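Local coordinates for protein L-asparaginase 1 (Escherichia coli, PDB 6NXC) that catalyses the hydrolysis of L-asparagine to L-aspartate and ammonium as a homotetramer, with a separate allosteric site that also binds L-asparagine, at residues A29-T34 with I107-D112; S25-Y30 with T70-T75; R53-M58 with I139-L144; L169-R174 with D190-P195; M114-S119 with T321-L326. The protein carries 1 engineered substitution. All coordinates share one frame; numbering follows the deposited sequence.

Contact 1 (A29-T34 with I107-D112). With CIT (citric acid), chain N; EDO (1,2-ethanediol), chain R.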
# COMPACT_ATOMS: atom_id res chain seq x y z
N ALA B 29 7.35 28.03 15.65
CA ALA B 29 6.69 27.95 16.98
C ALA B 29 7.11 26.60 17.55
O ALA B 29 6.56 25.57 17.17
CB ALA B 29 5.21 28.16 16.83
N TYR B 30 8.11 26.62 18.42
CA TYR B 30 8.57 25.41 19.12
C TYR B 30 7.63 25.19 20.34
O TYR B 30 7.90 25.70 21.38
CB TYR B 30 10.05 25.56 19.41
CG TYR B 30 10.62 24.37 20.14
CD1 TYR B 30 10.06 23.14 20.07
CD2 TYR B 30 11.70 24.57 20.98
CE1 TYR B 30 10.61 22.06 20.76
CE2 TYR B 30 12.26 23.52 21.68
CZ TYR B 30 11.74 22.26 21.53
OH TYR B 30 12.27 21.23 22.28
N THR B 31 6.55 24.41 20.21
CA THR B 31 5.54 24.24 21.26
C THR B 31 6.01 23.20 22.29
O THR B 31 5.47 23.22 23.40
CB THR B 31 4.13 23.98 20.70
OG1 THR B 31 4.12 22.68 20.11
CG2 THR B 31 3.72 25.06 19.76
N GLY B 32 6.88 22.29 21.90
CA GLY B 32 7.40 21.12 22.65
C GLY B 32 7.28 19.89 21.76
O GLY B 32 7.36 20.05 20.53
N GLY B 33 7.13 18.70 22.37
CA GLY B 33 7.11 17.46 21.58
C GLY B 33 8.44 16.70 21.69
O GLY B 33 9.41 17.21 22.23
N THR B 34 8.45 15.50 21.13
CA THR B 34 9.55 14.53 21.13
C THR B 34 10.77 15.19 20.47
O THR B 34 11.96 14.90 20.86
CB THR B 34 9.05 13.30 20.39
OG1 THR B 34 8.00 12.64 21.11
CG2 THR B 34 10.17 12.35 20.06
N ILE B 107 4.92 24.92 12.88
CA ILE B 107 4.53 24.65 14.25
C ILE B 107 5.24 23.31 14.58
O ILE B 107 4.78 22.28 14.07
CB ILE B 107 3.01 24.63 14.45
CG1 ILE B 107 2.21 25.82 13.89
CG2 ILE B 107 2.64 24.47 15.88
CD1 ILE B 107 2.77 27.17 14.25
N LEU B 108 6.23 23.35 15.47
CA LEU B 108 6.90 22.11 15.90
C LEU B 108 6.11 21.61 17.11
O LEU B 108 5.85 22.47 18.05
CB LEU B 108 8.33 22.41 16.38
CG LEU B 108 9.40 22.34 15.32
CD1 LEU B 108 10.78 22.56 15.97
CD2 LEU B 108 9.36 21.01 14.59
N HIS B 109 5.76 20.34 17.19
CA HIS B 109 4.65 19.88 18.06
C HIS B 109 4.89 18.39 18.34
O HIS B 109 5.48 17.73 17.48
CB HIS B 109 3.32 20.07 17.30
CG HIS B 109 2.07 20.03 18.08
ND1 HIS B 109 1.60 18.81 18.60
CD2 HIS B 109 1.14 20.99 18.44
CE1 HIS B 109 0.44 19.03 19.23
NE2 HIS B 109 0.09 20.35 19.09
N GLY B 110 4.44 17.92 19.46
CA GLY B 110 4.47 16.47 19.77
C GLY B 110 3.58 15.73 18.82
O GLY B 110 2.54 16.31 18.33
N THR B 111 3.93 14.50 18.49
CA THR B 111 3.11 13.76 17.50
C THR B 111 1.73 13.36 18.09
O THR B 111 0.74 13.26 17.32
CB THR B 111 3.86 12.52 16.95
OG1 THR B 111 4.15 11.72 18.12
CG2 THR B 111 5.06 12.99 16.16
N ASP B 112 1.59 13.17 19.39
CA ASP B 112 0.38 12.49 19.93
C ASP B 112 -0.88 13.26 19.57
O ASP B 112 -1.92 12.62 19.27
CB ASP B 112 0.49 12.25 21.43
CG ASP B 112 1.28 11.00 21.82
OD1 ASP B 112 1.69 10.25 20.96
OD2 ASP B 112 1.49 10.87 23.01
C1 CIT N . 3.47 12.69 24.69
O1 CIT N . 2.95 13.87 24.48
O2 CIT N . 3.27 12.03 25.70
C2 CIT N . 4.33 11.99 23.64
C3 CIT N . 5.15 12.90 22.75
O7 CIT N . 6.24 13.36 23.54
C4 CIT N . 5.66 12.15 21.50
C5 CIT N . 6.70 12.96 20.75
O4 CIT N . 6.36 13.89 19.90
C6 CIT N . 4.31 14.12 22.32
O5 CIT N . 3.40 13.90 21.48
O6 CIT N . 4.64 15.22 22.88
C1 EDO R . 4.84 7.51 19.71
O1 EDO R . 3.70 7.34 18.90
C2 EDO R . 4.69 8.36 20.95
O2 EDO R . 3.42 8.25 21.70
O HOH W 1 3.93 19.65 21.70

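Contact 2 (S25-Y30 with T70-T75)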
# COMPACT_ATOMS: atom_id res chain seq x y z
N SER B 25 11.59 34.29 5.10
CA SER B 25 11.79 34.24 6.55
C SER B 25 10.63 33.45 7.12
O SER B 25 9.48 33.93 7.03
CB SER B 25 11.88 35.66 7.00
OG SER B 25 12.20 35.70 8.35
N ILE B 26 10.95 32.36 7.77
CA ILE B 26 9.92 31.45 8.34
C ILE B 26 9.99 31.52 9.87
O ILE B 26 11.07 31.53 10.51
CB ILE B 26 10.11 30.03 7.82
CG1 ILE B 26 10.23 29.91 6.28
CG2 ILE B 26 9.04 29.10 8.38
CD1 ILE B 26 9.04 30.49 5.55
N TYR B 27 8.84 31.64 10.46
CA TYR B 27 8.69 31.62 11.92
C TYR B 27 8.44 30.19 12.40
O TYR B 27 7.46 29.52 11.92
CB TYR B 27 7.53 32.51 12.33
CG TYR B 27 7.32 32.68 13.82
CD1 TYR B 27 8.11 33.58 14.55
CD2 TYR B 27 6.29 32.03 14.50
CE1 TYR B 27 7.90 33.81 15.89
CE2 TYR B 27 6.09 32.24 15.87
CZ TYR B 27 6.88 33.15 16.55
OH TYR B 27 6.65 33.45 17.87
N VAL B 28 9.20 29.76 13.40
CA VAL B 28 9.02 28.38 13.93
C VAL B 28 8.54 28.53 15.40
O VAL B 28 9.31 29.03 16.21
CB VAL B 28 10.33 27.63 13.86
CG1 VAL B 28 10.13 26.17 14.39
CG2 VAL B 28 10.92 27.57 12.48
N ALA B 29 7.35 28.03 15.65
CA ALA B 29 6.69 27.95 16.98
C ALA B 29 7.11 26.60 17.55
O ALA B 29 6.56 25.57 17.17
CB ALA B 29 5.21 28.16 16.83
N TYR B 30 8.11 26.62 18.42
CA TYR B 30 8.57 25.41 19.12
C TYR B 30 7.63 25.19 20.34
O TYR B 30 7.90 25.70 21.38
CB TYR B 30 10.05 25.56 19.41
CG TYR B 30 10.62 24.37 20.14
CD1 TYR B 30 10.06 23.14 20.07
CD2 TYR B 30 11.70 24.57 20.98
CE1 TYR B 30 10.61 22.06 20.76
CE2 TYR B 30 12.26 23.52 21.68
CZ TYR B 30 11.74 22.26 21.53
OH TYR B 30 12.27 21.23 22.28
N THR B 70 13.39 31.77 12.39
CA THR B 70 13.41 32.33 13.76
C THR B 70 12.63 31.35 14.64
O THR B 70 11.50 31.04 14.25
CB THR B 70 12.73 33.70 13.77
OG1 THR B 70 13.53 34.52 12.94
CG2 THR B 70 12.77 34.31 15.16
N ILE B 71 13.25 30.80 15.69
CA ILE B 71 12.56 29.90 16.68
C ILE B 71 12.03 30.70 17.86
O ILE B 71 12.83 31.37 18.57
CB ILE B 71 13.50 28.76 17.13
CG1 ILE B 71 13.97 27.99 15.91
CG2 ILE B 71 12.85 27.83 18.21
CD1 ILE B 71 15.13 27.11 16.21
N HIS B 72 10.74 30.49 18.16
CA HIS B 72 10.05 30.93 19.38
C HIS B 72 9.88 29.67 20.22
O HIS B 72 9.07 28.86 19.86
CB HIS B 72 8.76 31.65 19.05
CG HIS B 72 7.98 31.93 20.32
ND1 HIS B 72 6.55 31.89 20.39
CD2 HIS B 72 8.43 32.16 21.57
CE1 HIS B 72 6.19 32.10 21.64
NE2 HIS B 72 7.34 32.21 22.39
N GLU B 73 10.67 29.51 21.28
CA GLU B 73 10.53 28.36 22.21
C GLU B 73 9.47 28.68 23.27
O GLU B 73 9.57 29.69 23.95
CB GLU B 73 11.88 28.02 22.84
CG GLU B 73 11.82 26.81 23.77
CD GLU B 73 13.08 26.71 24.65
OE1 GLU B 73 14.16 26.75 24.05
OE2 GLU B 73 12.97 26.62 25.94
N TYR B 74 8.46 27.83 23.44
CA TYR B 74 7.32 28.10 24.35
C TYR B 74 7.84 27.83 25.76
O TYR B 74 8.76 26.95 25.86
CB TYR B 74 6.16 27.21 23.94
CG TYR B 74 5.28 27.80 22.86
CD1 TYR B 74 5.83 28.44 21.75
CD2 TYR B 74 3.91 27.59 22.87
CE1 TYR B 74 5.03 28.93 20.70
CE2 TYR B 74 3.10 28.02 21.80
CZ TYR B 74 3.65 28.74 20.76
OH TYR B 74 2.87 29.21 19.75
N THR B 75 7.27 28.53 26.73
CA THR B 75 7.60 28.38 28.19
C THR B 75 6.30 28.08 28.96
O THR B 75 5.34 28.85 28.97
CB THR B 75 8.42 29.56 28.70
OG1 THR B 75 7.87 30.79 28.28
CG2 THR B 75 9.84 29.57 28.19
O HOH W 2 13.65 34.50 10.21

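Contact 3 (R53-M58 with I139-L144)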
# COMPACT_ATOMS: atom_id res chain seq x y z
N ARG B 53 20.24 25.15 19.74
CA ARG B 53 21.70 24.83 19.67
C ARG B 53 21.87 23.68 18.69
O ARG B 53 22.81 23.70 17.88
CB ARG B 53 22.24 24.54 21.08
CG ARG B 53 23.67 23.98 21.10
CD ARG B 53 24.58 25.08 20.52
NE ARG B 53 26.00 24.79 20.68
CZ ARG B 53 27.01 25.46 20.10
NH1 ARG B 53 26.78 26.49 19.30
NH2 ARG B 53 28.25 25.04 20.29
N GLN B 54 21.00 22.66 18.71
CA GLN B 54 21.21 21.48 17.84
C GLN B 54 21.08 21.95 16.39
O GLN B 54 21.94 21.57 15.53
CB GLN B 54 20.19 20.35 18.10
CG GLN B 54 20.32 19.63 19.44
CD GLN B 54 18.99 19.10 19.95
OE1 GLN B 54 17.95 19.73 19.81
NE2 GLN B 54 18.99 17.92 20.56
N LEU B 55 20.13 22.85 16.08
CA LEU B 55 19.96 23.32 14.68
C LEU B 55 21.11 24.23 14.28
O LEU B 55 21.48 24.13 13.09
CB LEU B 55 18.62 24.03 14.52
CG LEU B 55 17.42 23.13 14.76
CD1 LEU B 55 16.15 23.93 14.54
CD2 LEU B 55 17.41 21.93 13.87
N ALA B 56 21.67 25.02 15.19
CA ALA B 56 22.87 25.83 14.91
C ALA B 56 24.01 24.94 14.40
O ALA B 56 24.87 25.42 13.64
CB ALA B 56 23.27 26.58 16.17
N LEU B 57 24.15 23.71 14.96
CA LEU B 57 25.26 22.77 14.66
C LEU B 57 25.05 21.92 13.40
O LEU B 57 25.90 21.04 13.11
CB LEU B 57 25.42 21.94 15.93
CG LEU B 57 25.87 22.71 17.16
CD1 LEU B 57 25.70 21.76 18.33
CD2 LEU B 57 27.32 23.15 17.01
N MET B 58 23.90 22.04 12.72
CA MET B 58 23.54 21.17 11.58
C MET B 58 23.61 21.99 10.31
O MET B 58 22.77 22.83 10.00
CB MET B 58 22.14 20.60 11.74
CG MET B 58 22.07 19.64 12.87
SD MET B 58 20.38 19.11 13.13
CE MET B 58 20.69 17.91 14.44
N ILE B 139 11.13 10.30 16.91
CA ILE B 139 12.38 10.14 17.73
C ILE B 139 12.95 11.54 17.94
O ILE B 139 13.16 12.32 16.98
CB ILE B 139 13.39 9.24 16.95
CG1 ILE B 139 12.84 7.80 16.81
CG2 ILE B 139 14.77 9.22 17.58
CD1 ILE B 139 13.75 6.90 16.09
N PRO B 140 13.40 11.85 19.15
CA PRO B 140 14.06 13.15 19.43
C PRO B 140 15.32 13.47 18.65
O PRO B 140 16.04 12.58 18.34
CB PRO B 140 14.45 13.02 20.90
CG PRO B 140 13.43 12.04 21.44
CD PRO B 140 13.19 11.02 20.35
N LEU B 141 15.52 14.75 18.30
CA LEU B 141 16.70 15.20 17.54
C LEU B 141 17.98 14.75 18.27
O LEU B 141 18.97 14.41 17.60
CB LEU B 141 16.50 16.72 17.43
CG LEU B 141 17.14 17.45 16.27
CD1 LEU B 141 16.57 17.02 14.93
CD2 LEU B 141 16.96 18.95 16.45
N ALA B 142 17.94 14.65 19.61
CA ALA B 142 19.06 14.27 20.52
C ALA B 142 19.37 12.77 20.45
O ALA B 142 20.41 12.36 20.95
CB ALA B 142 18.72 14.63 21.96
N GLU B 143 18.47 11.96 19.87
CA GLU B 143 18.61 10.49 19.86
C GLU B 143 19.05 10.08 18.46
O GLU B 143 18.80 10.83 17.51
CB GLU B 143 17.34 9.81 20.35
CG GLU B 143 17.20 9.74 21.84
CD GLU B 143 15.89 9.06 22.19
OE1 GLU B 143 15.52 8.17 21.40
OE2 GLU B 143 15.21 9.44 23.20
N LEU B 144 19.68 8.91 18.34
CA LEU B 144 20.09 8.30 17.06
C LEU B 144 18.82 8.00 16.24
O LEU B 144 17.84 7.63 16.84
CB LEU B 144 20.81 6.97 17.28
CG LEU B 144 22.32 7.05 17.46
CD1 LEU B 144 22.90 5.64 17.42
CD2 LEU B 144 23.01 7.94 16.41

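Contact 4 (L169-R174 with D190-P195)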
# COMPACT_ATOMS: atom_id res chain seq x y z
N LEU B 169 0.08 19.52 7.52
CA LEU B 169 0.87 18.68 8.42
C LEU B 169 1.90 17.97 7.54
O LEU B 169 1.48 17.33 6.54
CB LEU B 169 -0.06 17.70 9.19
CG LEU B 169 0.64 16.93 10.29
CD1 LEU B 169 -0.43 16.54 11.33
CD2 LEU B 169 1.40 15.75 9.71
N PHE B 170 3.19 18.14 7.84
CA PHE B 170 4.31 17.50 7.06
C PHE B 170 4.92 16.37 7.85
O PHE B 170 5.25 16.60 9.02
CB PHE B 170 5.43 18.49 6.74
CG PHE B 170 6.30 17.89 5.71
CD1 PHE B 170 7.35 17.03 6.14
CD2 PHE B 170 6.08 18.10 4.37
CE1 PHE B 170 8.13 16.42 5.20
CE2 PHE B 170 6.87 17.45 3.43
CZ PHE B 170 7.83 16.57 3.85
N PHE B 171 4.89 15.19 7.31
CA PHE B 171 5.58 14.06 7.97
C PHE B 171 6.07 13.05 6.95
O PHE B 171 5.31 12.70 6.08
CB PHE B 171 4.61 13.47 9.01
CG PHE B 171 5.24 13.06 10.30
CD1 PHE B 171 5.43 13.97 11.30
CD2 PHE B 171 5.58 11.75 10.52
CE1 PHE B 171 5.98 13.58 12.51
CE2 PHE B 171 6.23 11.39 11.67
CZ PHE B 171 6.38 12.30 12.70
N ASN B 172 7.33 12.57 7.07
CA ASN B 172 7.76 11.42 6.23
C ASN B 172 7.50 11.66 4.74
O ASN B 172 6.84 10.85 4.07
CB ASN B 172 7.01 10.17 6.69
CG ASN B 172 7.60 8.88 6.14
OD1 ASN B 172 6.90 8.05 5.54
ND2 ASN B 172 8.88 8.71 6.37
N ASN B 173 7.96 12.79 4.21
CA ASN B 173 7.98 13.15 2.79
C ASN B 173 6.62 13.45 2.21
O ASN B 173 6.51 13.37 0.95
CB ASN B 173 8.72 12.05 1.96
CG ASN B 173 10.16 11.95 2.42
OD1 ASN B 173 10.58 10.92 2.88
ND2 ASN B 173 10.82 13.06 2.47
N ARG B 174 5.56 13.63 3.02
CA ARG B 174 4.23 14.00 2.51
C ARG B 174 3.69 15.21 3.28
O ARG B 174 3.98 15.35 4.43
CB ARG B 174 3.26 12.84 2.65
CG ARG B 174 3.64 11.73 1.64
CD ARG B 174 3.06 10.37 1.98
NE ARG B 174 2.83 9.67 0.70
CZ ARG B 174 1.75 8.93 0.36
NH1 ARG B 174 0.75 8.68 1.21
NH2 ARG B 174 1.71 8.39 -0.85
N ASP B 190 6.16 6.73 9.21
CA ASP B 190 4.90 7.21 8.50
C ASP B 190 3.77 7.30 9.53
O ASP B 190 2.76 6.66 9.37
CB ASP B 190 4.58 6.19 7.39
CG ASP B 190 4.32 4.77 7.90
OD1 ASP B 190 4.78 4.40 9.04
OD2 ASP B 190 3.62 4.01 7.22
N ALA B 191 3.88 8.08 10.58
CA ALA B 191 2.94 8.03 11.72
C ALA B 191 1.56 8.49 11.28
O ALA B 191 0.55 8.13 11.84
CB ALA B 191 3.54 8.96 12.75
N PHE B 192 1.53 9.45 10.33
CA PHE B 192 0.25 10.15 10.03
C PHE B 192 -0.35 9.58 8.73
O PHE B 192 0.39 9.36 7.77
CB PHE B 192 0.51 11.64 9.96
CG PHE B 192 0.75 12.23 11.33
CD1 PHE B 192 -0.31 12.47 12.16
CD2 PHE B 192 2.02 12.39 11.81
CE1 PHE B 192 -0.16 12.97 13.45
CE2 PHE B 192 2.19 12.78 13.13
CZ PHE B 192 1.11 13.02 13.95
N ALA B 193 -1.66 9.62 8.62
CA ALA B 193 -2.32 9.44 7.34
C ALA B 193 -3.42 10.47 7.16
O ALA B 193 -3.84 11.12 8.16
CB ALA B 193 -2.83 8.05 7.34
N SER B 194 -3.92 10.50 5.95
CA SER B 194 -5.04 11.34 5.50
C SER B 194 -6.02 10.36 4.83
O SER B 194 -5.98 10.14 3.66
CB SER B 194 -4.48 12.32 4.56
OG SER B 194 -5.53 13.06 4.08
N PRO B 195 -6.83 9.62 5.59
CA PRO B 195 -7.45 8.44 5.06
C PRO B 195 -8.50 8.71 3.99
O PRO B 195 -8.73 7.83 3.16
CB PRO B 195 -8.06 7.70 6.28
CG PRO B 195 -7.81 8.53 7.46
CD PRO B 195 -7.01 9.75 7.04

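Contact 5 (M114-S119 with T321-L326). With ASN (asparagine), chain O.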
# COMPACT_ATOMS: atom_id res chain seq x y z
N MET B 114 -0.84 16.14 17.40
CA MET B 114 -0.52 17.06 16.25
C MET B 114 -1.71 17.18 15.29
O MET B 114 -1.90 18.28 14.79
CB MET B 114 0.60 16.48 15.40
CG MET B 114 1.27 17.55 14.61
SD MET B 114 2.61 16.80 13.53
CE MET B 114 3.74 16.37 14.74
N ALA B 115 -2.43 16.08 15.04
CA ALA B 115 -3.55 16.19 14.11
C ALA B 115 -4.68 17.02 14.73
O ALA B 115 -5.45 17.64 13.91
CB ALA B 115 -3.96 14.82 13.65
N TYR B 116 -4.89 16.96 16.06
CA TYR B 116 -5.92 17.79 16.68
C TYR B 116 -5.52 19.26 16.49
O TYR B 116 -6.37 20.11 16.14
CB TYR B 116 -6.22 17.44 18.13
CG TYR B 116 -6.72 16.02 18.38
CD1 TYR B 116 -5.85 14.99 18.50
CD2 TYR B 116 -8.07 15.73 18.54
CE1 TYR B 116 -6.27 13.69 18.81
CE2 TYR B 116 -8.50 14.45 18.84
CZ TYR B 116 -7.60 13.44 19.05
OH TYR B 116 -8.00 12.14 19.30
N THR B 117 -4.25 19.60 16.73
CA THR B 117 -3.86 21.00 16.62
C THR B 117 -4.01 21.51 15.19
O THR B 117 -4.45 22.60 14.94
CB THR B 117 -2.43 21.24 17.10
OG1 THR B 117 -2.43 20.91 18.49
CG2 THR B 117 -2.02 22.67 16.96
N ALA B 118 -3.58 20.73 14.22
CA ALA B 118 -3.67 21.16 12.83
C ALA B 118 -5.12 21.37 12.49
O ALA B 118 -5.47 22.34 11.75
CB ALA B 118 -3.01 20.12 11.95
N SER B 119 -5.97 20.47 12.88
CA SER B 119 -7.43 20.57 12.62
C SER B 119 -7.98 21.85 13.29
O SER B 119 -8.69 22.65 12.61
CB SER B 119 -8.14 19.33 13.14
OG SER B 119 -7.67 18.20 12.38
N THR B 321 -12.82 13.07 10.16
CA THR B 321 -12.09 12.41 11.26
C THR B 321 -12.67 12.92 12.60
O THR B 321 -13.38 13.97 12.73
CB THR B 321 -10.61 12.78 11.18
OG1 THR B 321 -10.59 14.22 11.35
CG2 THR B 321 -9.94 12.42 9.86
N VAL B 322 -12.42 12.19 13.66
CA VAL B 322 -12.79 12.64 15.02
C VAL B 322 -12.03 13.90 15.37
O VAL B 322 -12.62 14.86 15.92
CB VAL B 322 -12.43 11.55 16.04
CG1 VAL B 322 -12.56 12.05 17.47
CG2 VAL B 322 -13.29 10.34 15.81
N GLU B 323 -10.78 13.98 14.89
CA GLU B 323 -9.94 15.18 15.13
C GLU B 323 -10.64 16.40 14.52
O GLU B 323 -10.67 17.46 15.16
CB GLU B 323 -8.52 14.97 14.54
CG GLU B 323 -7.79 13.90 15.29
CD GLU B 323 -7.91 12.48 14.74
OE1 GLU B 323 -6.92 11.71 14.96
OE2 GLU B 323 -8.99 12.07 14.11
N ALA B 324 -11.04 16.29 13.27
CA ALA B 324 -11.68 17.43 12.60
C ALA B 324 -13.03 17.74 13.28
O ALA B 324 -13.45 18.92 13.41
CB ALA B 324 -11.85 17.16 11.14
N THR B 325 -13.83 16.71 13.55
CA THR B 325 -15.17 16.90 14.17
C THR B 325 -15.09 17.59 15.57
O THR B 325 -15.86 18.55 15.89
CB THR B 325 -15.91 15.55 14.27
OG1 THR B 325 -15.99 15.09 12.90
CG2 THR B 325 -17.28 15.73 14.86
N LEU B 326 -14.21 17.12 16.46
CA LEU B 326 -14.00 17.68 17.77
C LEU B 326 -13.66 19.16 17.61
O LEU B 326 -14.26 19.99 18.35
CB LEU B 326 -12.89 16.89 18.50
CG LEU B 326 -12.71 17.39 19.91
CD1 LEU B 326 -13.86 16.92 20.79
CD2 LEU B 326 -11.38 17.05 20.51
N ASN O . -12.49 7.43 12.37
CA ASN O . -11.29 6.92 13.16
C ASN O . -11.58 7.09 14.66
O ASN O . -12.85 7.05 14.95
CB ASN O . -10.02 7.67 12.73
CG ASN O . -10.01 9.15 13.10
OD1 ASN O . -11.07 9.75 13.21
ND2 ASN O . -8.87 9.71 13.41
OXT ASN O . -10.60 7.26 15.52
O HOH W 3 -8.18 15.59 11.04

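Contact 1 (A29-T34 with I107-D112)
Leu108 O is held twice by Thr31: the backbone N donates at 3.0 Å and OG1 at 2.7 Å, the hydroxyl lying in the carbonyl plane on a lone pair. Thr31 can do this because OG1 sits between its own backbone N and carbonyl carbon (chi1 70°), while CG2 turns to Ile107 CG2. With Leu108 N bonded to Ala29 O, this joins parallel strands 25-32 and 104-108. Packing is tightest at the two glycines: Gly33 CA comes 3.4 Å from Gly110 CA, and a side chain on Gly33 would run into Gly110 N. With an alanine in place of Thr31, Leu108 O would probably lose its hydroxyl donor and Ile107 CG2 its methyl neighbour. The far end is looser and opens on the active site, where citrate lies between the two segments and Asp112 OD1 takes a bond from an ethanediol. Thr34 OG1 is covalently joined to citrate C5, 1.4 Å away, and citrate O4 accepts from Thr34 N and from Thr111 N, each at 2.9 Å. Two backbone donors converging on one oxygen of an acylated threonine resemble an oxyanion hole, consistent with the isoaspartyl-threonine intermediate formed at Thr34.

Contact 2 (S25-Y30 with T70-T75)
Strands 25-30 and 70-74 run parallel at 18°, their axes 4.8 Å apart, and five backbone hydrogen bonds alternate along them from Thr70 N to Ile26 O through to Tyr74 N to Tyr30 O. The straightest is His72 N to Val28 O, at 2.8 Å. On the face carrying Val28, Ile71, Tyr30 and Glu73, Ile71 divides its branches: CG1 meets Val28 CB, and CG2 lies 3.8 Å from Tyr30 CB. The Tyr30 ring and the Glu73 chain run side by side the same way, with Glu73 CG 3.6 Å from ring atom CD2; the carboxylate beyond is held by Gln52 and by Ser48 N. Strand 68-78 is one of the two edge strands, within this chain, of the mixed sheet of the N-terminal domain, and the short helix 50-56 lies over this face, with Leu51, Gln52 and Leu55 on Tyr30 and Ile71. On the other face Tyr27 and His72 also extend alongside each other, both with CG anti to the backbone N (chi1 -176° and 173°), and Tyr27 CZ comes 3.5 Å from His72 CB. Their polar ends, with Tyr74 OH, converge on the carboxylate of Asp94 in helix 85-98. The end of the Tyr74 ring comes nearer the neighbouring strand, its CE1 3.9 Å from Ala29 CB. Beside the start of strand 25-32, a water joins Ser25 OG to Thr70 OG1.

Contact 3 (R53-M58 with I139-L144)
Pro140 O accepts from Glu143 N at 2.9 Å, the bond that closes a type I turn and presents Leu141 and Ala142 to the end of helix 50-56. Between the two segments the contact is made of side-chain packing, and Leu141 is at its middle. Its CG stands anti to the backbone N (chi1 -154°), which carries the isobutyl group out towards the helix. There three side chains reach it in three different ways. Gln54 slides past it in the opposite direction, bringing OE1 to 3.6 Å from Leu141 CD2. Leu55 crosses it at about a right angle, methyl against methyl, CD2 to CD2 at 4.0 Å. Met58, extended beyond CG, comes tip to tip, with its CE methyl 4.0 Å from Leu141 CG. Further along the turn, the amide nitrogen of Gln54 lies against Ala142, NE2 being 3.6 Å from CB.

The turn belongs to the loop between strand 132-135 and helix 148-161, and Gln149 of that helix touches both Met58 and Leu141. Leu141 also has a backbone bond to Ile35, just after the catalytic Thr34, and its carbonyl accepts from Arg63 of the third subunit. Thus the residue whose side chain packs on the helix has its main chain tied both to the active-site loop and to a subunit interface. With methyls, a thioether arm and the flank of one amide doing the touching, the two segments are held together by dispersion and close fit, while the polar bonds that fix Leu141 in place come from its backbone.

Contact 4 (L169-R174 with D190-P195)
A type I' turn from Phe171 to Arg174 links strands 167-171 and 174-177 of the large sheet, and the side chains leading into it pack against the short strand 192-193. At the centre is a T-shaped aromatic pair: the edge of Phe192 meets the face of Phe171, centroids 5.0 Å apart and planes at 71°. Phe192 CD2 makes the approach, 3.6 Å from Phe171 CG and nearer the rim than the middle of the ring. Leu169 covers a face of Phe192 in a CH-pi contact, its CD2 4.3 Å from the ring centroid, and crosses the Phe192 side chain at about a right angle. Phe171 CE2 meets the methyl of Ala191 at 3.8 Å. Replacing Phe171 by an alanine would probably take away the face on which the Phe192 edge rests and open a gap beside Ala191 CB. At the more exposed end, Asn172 and Asp190 lie side by side, with Asn172 OD1 3.5 Å from Asp190 CB. The Phe171 ring also borders Thr111, a substrate-binding residue, and Met114 touches both Leu169 and Phe192. The weakly polar ring edge set against a pi face fits an otherwise apolar cluster, which probably helps to back the substrate site through Thr111.

Contact 5 (M114-S119 with T321-L326)
Glu323 CG sits squarely over the Tyr116 ring, 3.5 Å from its centroid and only 5° off the normal, a CH-pi contact centred on one face. The chain of Glu323 bends at chi2 (92°), which takes the carboxylate away from the ring to the bound asparagine. There OE2 lies 2.5 Å from the ligand's ND2, too short to be taken at face value, while Val322 N donates almost straight to the ligand's OD1 at 2.8 Å. Both ends of the ligand amide thus appear to meet the first turn of helix 322-333, in the pocket for the allosteric activator. This pocket includes Ala182, an engineered residue close to Glu323.

Behind this first shell, Thr321 is the N-cap, its OG1 accepting from Ala324 N at 2.9 Å. A water joins that same OG1 to Ser119 OG, and Ser119 OG in turn donates to Ala115 O at 2.8 Å, one turn back in its own helix. Leu326 CD2 flanks the Tyr116 ring, 4.1 Å from CD2, and Tyr116 OH is bonded to Gln292 of the second subunit, which fixes the outer end of the ring.

The two helices cross at -43° with axes 8.5 Å apart. Helix 114-124 rests on strand 132-135 through Met114 and Ala118, helix 322-333 on strand 286-291 through Val322 and Thr325, so the contact spans the N-terminal sheet and the C-terminal parallel sheet.

All five contacts are largely buried, but contact 5 is the most central, about 3 Å from the chain centre, and contact 3 the most peripheral, about 26 Å out and at a subunit interface, both measured between centres. Contacts 1 and 2 share strand 25-32, one on each of its edges, and rest on backbone bonds, to which contact 1 adds the Thr31 hydroxyl and the covalently held citrate. Contacts 3, 4 and 5 depend on side-chain packing instead: aliphatic in contact 3, aromatic in contact 4, and CH-pi in contact 5, with a water bridge and bonds to asparagine. Contact 1 touches each of the others, and Met114 joins contacts 4 and 5.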